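Local coordinates for probable phenazine-specific methyltransferase (Pseudomonas aeruginosa, PDB 2IP2) that transfers a methyl group from S-adenosyl-L-methionine to phenazine-1-carboxylate, giving 5-methylphenazine-1-carboxylate on the route to the virulence pigment pyocyanin, at the interface of chains A and B. Numbering follows the deposited sequence. Chains: chain A/B, Probable phenazine-specific methyltransferase.

The interface of chains A and B. Residues chain A 98, 102, 287, 290; chain B 13, 16, 20.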
ATOM      1  N   MET A  98       1.910 -12.929  10.304  1.00 21.27           N
ATOM      2  CA  MET A  98       2.394 -12.501   8.961  1.00 22.92           C
ATOM      3  C   MET A  98       2.308 -10.963   8.828  1.00 22.76           C
ATOM      4  O   MET A  98       3.292 -10.295   8.443  1.00 21.38           O
ATOM      5  CB  MET A  98       1.602 -13.190   7.839  1.00 23.48           C
ATOM      6  CG  MET A  98       2.147 -12.900   6.439  1.00 26.22           C
ATOM      7  SD  MET A  98       0.942 -13.159   5.147  1.00 34.89           S
ATOM      8  CE  MET A  98      -0.099 -11.734   5.534  1.00 37.44           C
ATOM      9  N   TYR A 102       5.555  -8.605   8.279  1.00 20.07           N
ATOM     10  CA  TYR A 102       5.589  -7.848   7.012  1.00 20.78           C
ATOM     11  C   TYR A 102       5.672  -6.354   7.270  1.00 20.84           C
ATOM     12  O   TYR A 102       6.346  -5.606   6.541  1.00 20.24           O
ATOM     13  CB  TYR A 102       4.346  -8.191   6.248  1.00 20.26           C
ATOM     14  CG  TYR A 102       4.444  -9.495   5.456  1.00 22.02           C
ATOM     15  CD1 TYR A 102       5.280 -10.558   5.846  1.00 22.65           C
ATOM     16  CD2 TYR A 102       3.698  -9.649   4.320  1.00 23.66           C
ATOM     17  CE1 TYR A 102       5.358 -11.751   5.047  1.00 25.43           C
ATOM     18  CE2 TYR A 102       3.767 -10.825   3.526  1.00 22.60           C
ATOM     19  CZ  TYR A 102       4.567 -11.847   3.901  1.00 25.56           C
ATOM     20  OH  TYR A 102       4.577 -13.001   3.115  1.00 27.47           O
ATOM     21  N   TRP A 287       4.271 -10.789  -5.663  1.00 22.44           N
ATOM     22  CA  TRP A 287       5.066 -11.796  -4.896  1.00 21.82           C
ATOM     23  C   TRP A 287       6.477 -12.008  -5.474  1.00 22.35           C
ATOM     24  O   TRP A 287       7.477 -12.175  -4.730  1.00 21.10           O
ATOM     25  CB  TRP A 287       4.342 -13.130  -4.826  1.00 24.48           C
ATOM     26  CG  TRP A 287       3.185 -13.170  -3.852  1.00 25.67           C
ATOM     27  CD1 TRP A 287       1.853 -13.367  -4.153  1.00 26.78           C
ATOM     28  CD2 TRP A 287       3.251 -12.965  -2.428  1.00 25.04           C
ATOM     29  NE1 TRP A 287       1.103 -13.315  -2.995  1.00 30.00           N
ATOM     30  CE2 TRP A 287       1.936 -13.087  -1.926  1.00 27.63           C
ATOM     31  CE3 TRP A 287       4.300 -12.726  -1.538  1.00 26.99           C
ATOM     32  CZ2 TRP A 287       1.635 -12.973  -0.544  1.00 28.75           C
ATOM     33  CZ3 TRP A 287       4.007 -12.651  -0.153  1.00 27.61           C
ATOM     34  CH2 TRP A 287       2.699 -12.779   0.315  1.00 26.28           C
ATOM     35  N   HIS A 290       8.698  -9.110  -4.531  1.00 20.66           N
ATOM     36  CA  HIS A 290       8.939  -9.239  -3.100  1.00 20.42           C
ATOM     37  C   HIS A 290      10.004 -10.307  -2.793  1.00 21.00           C
ATOM     38  O   HIS A 290      10.878 -10.111  -1.908  1.00 20.30           O
ATOM     39  CB  HIS A 290       7.642  -9.618  -2.395  1.00 19.46           C
ATOM     40  CG  HIS A 290       7.838  -9.923  -0.936  1.00 21.42           C
ATOM     41  ND1 HIS A 290       8.333  -8.983  -0.042  1.00 22.15           N
ATOM     42  CD2 HIS A 290       7.621 -11.056  -0.219  1.00 22.95           C
ATOM     43  CE1 HIS A 290       8.369  -9.519   1.171  1.00 22.44           C
ATOM     44  NE2 HIS A 290       7.953 -10.777   1.091  1.00 24.21           N
TER
ATOM     45  N   ILE B  13      -4.820  -9.691   1.912  1.00 26.80           N
ATOM     46  CA  ILE B  13      -3.466  -9.736   1.446  1.00 26.53           C
ATOM     47  C   ILE B  13      -3.212  -8.556   0.509  1.00 24.30           C
ATOM     48  O   ILE B  13      -2.106  -7.999   0.515  1.00 23.50           O
ATOM     49  CB  ILE B  13      -3.152 -11.098   0.773  1.00 27.46           C
ATOM     50  CG1 ILE B  13      -3.030 -12.176   1.831  1.00 31.59           C
ATOM     51  CG2 ILE B  13      -1.890 -10.990  -0.084  1.00 28.83           C
ATOM     52  CD1 ILE B  13      -1.657 -12.202   2.522  1.00 38.40           C
ATOM     53  N   VAL B  16      -2.551  -5.604   2.866  1.00 20.19           N
ATOM     54  CA  VAL B  16      -1.230  -5.794   3.522  1.00 18.79           C
ATOM     55  C   VAL B  16      -0.050  -5.504   2.569  1.00 20.22           C
ATOM     56  O   VAL B  16       0.904  -4.787   2.937  1.00 19.97           O
ATOM     57  CB  VAL B  16      -1.131  -7.219   4.142  1.00 18.39           C
ATOM     58  CG1 VAL B  16       0.350  -7.530   4.650  1.00 21.70           C
ATOM     59  CG2 VAL B  16      -2.217  -7.384   5.320  1.00 18.88           C
ATOM     60  N   TRP B  20       3.936  -2.464  -0.983  1.00 17.54           N
ATOM     61  CA  TRP B  20       4.993  -2.849  -1.943  1.00 18.81           C
ATOM     62  C   TRP B  20       4.715  -2.295  -3.329  1.00 18.24           C
ATOM     63  O   TRP B  20       5.630  -1.785  -3.964  1.00 20.11           O
ATOM     64  CB  TRP B  20       5.150  -4.359  -2.035  1.00 19.75           C
ATOM     65  CG  TRP B  20       5.315  -5.059  -0.666  1.00 20.39           C
ATOM     66  CD1 TRP B  20       5.712  -4.510   0.542  1.00 20.64           C
ATOM     67  CD2 TRP B  20       5.101  -6.427  -0.443  1.00 20.98           C
ATOM     68  NE1 TRP B  20       5.728  -5.501   1.509  1.00 21.47           N
ATOM     69  CE2 TRP B  20       5.360  -6.686   0.926  1.00 22.81           C
ATOM     70  CE3 TRP B  20       4.726  -7.492  -1.289  1.00 22.06           C
ATOM     71  CZ2 TRP B  20       5.260  -7.977   1.477  1.00 23.95           C
ATOM     72  CZ3 TRP B  20       4.630  -8.779  -0.747  1.00 19.69           C
ATOM     73  CH2 TRP B  20       4.883  -9.000   0.635  1.00 25.32           C
TER
HETATM   74  O   HOH W   1       5.627  -4.460   4.227  1.00 23.56           O
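B:Trp20 fits the six-membered end of its indole into a corner of aromatic side chains of chain A. The imidazole of A:His290 lies flat on one face of that ring in a stack, the planes turned by 8° and the centroids 3.8 Å apart. B:Trp20 CH2 sits over the centre of the imidazole. A:His290 CG comes to 3.4 Å from B:Trp20 CZ3. CG anti to the backbone N (chi1 173°) carries the A:His290 ring over to the indole. A:Trp287 closes the leading edge of the indole: its CZ3 meets B:Trp20 CH2 at 3.8 Å, in the plane of the B:Trp20 ring. A:Tyr102 brings the CD2-CE2 side of its ring to the CZ2-CH2 rim of the indole, slightly to the side away from A:His290, CE2 standing 3.6 Å from B:Trp20 CH2. Within chain A, A:Met98 CG covers a face of this phenol ring and A:Trp287 CH2 abuts its edge, which probably steadies it. One and two helical turns back from B:Trp20, B:Val16 sets CG1 near A:Tyr102 CD2, and B:Ile13 reaches across A:Met98 at about a right angle. Its CD1 meets A:Met98 CE at a tight 3.4 Å; the bend at chi3 (71°) turns that methyl toward the isoleucine. B:Ile13 CG2 also brushes A:Trp287 CZ2. At the polar rim, a water joins the chains: B:Trp20 NE1, the indole N-H, lies 2.9 Å from the water oxygen, which is 2.7 Å from the backbone A:Tyr102 O. This patch of the two-fold homodimer interface fits N-terminal helix 6-31 of chain B against helices 96-102 and 282-295 of chain A, the latter within the O-methyltransferase domain, and recurs with the chains exchanged.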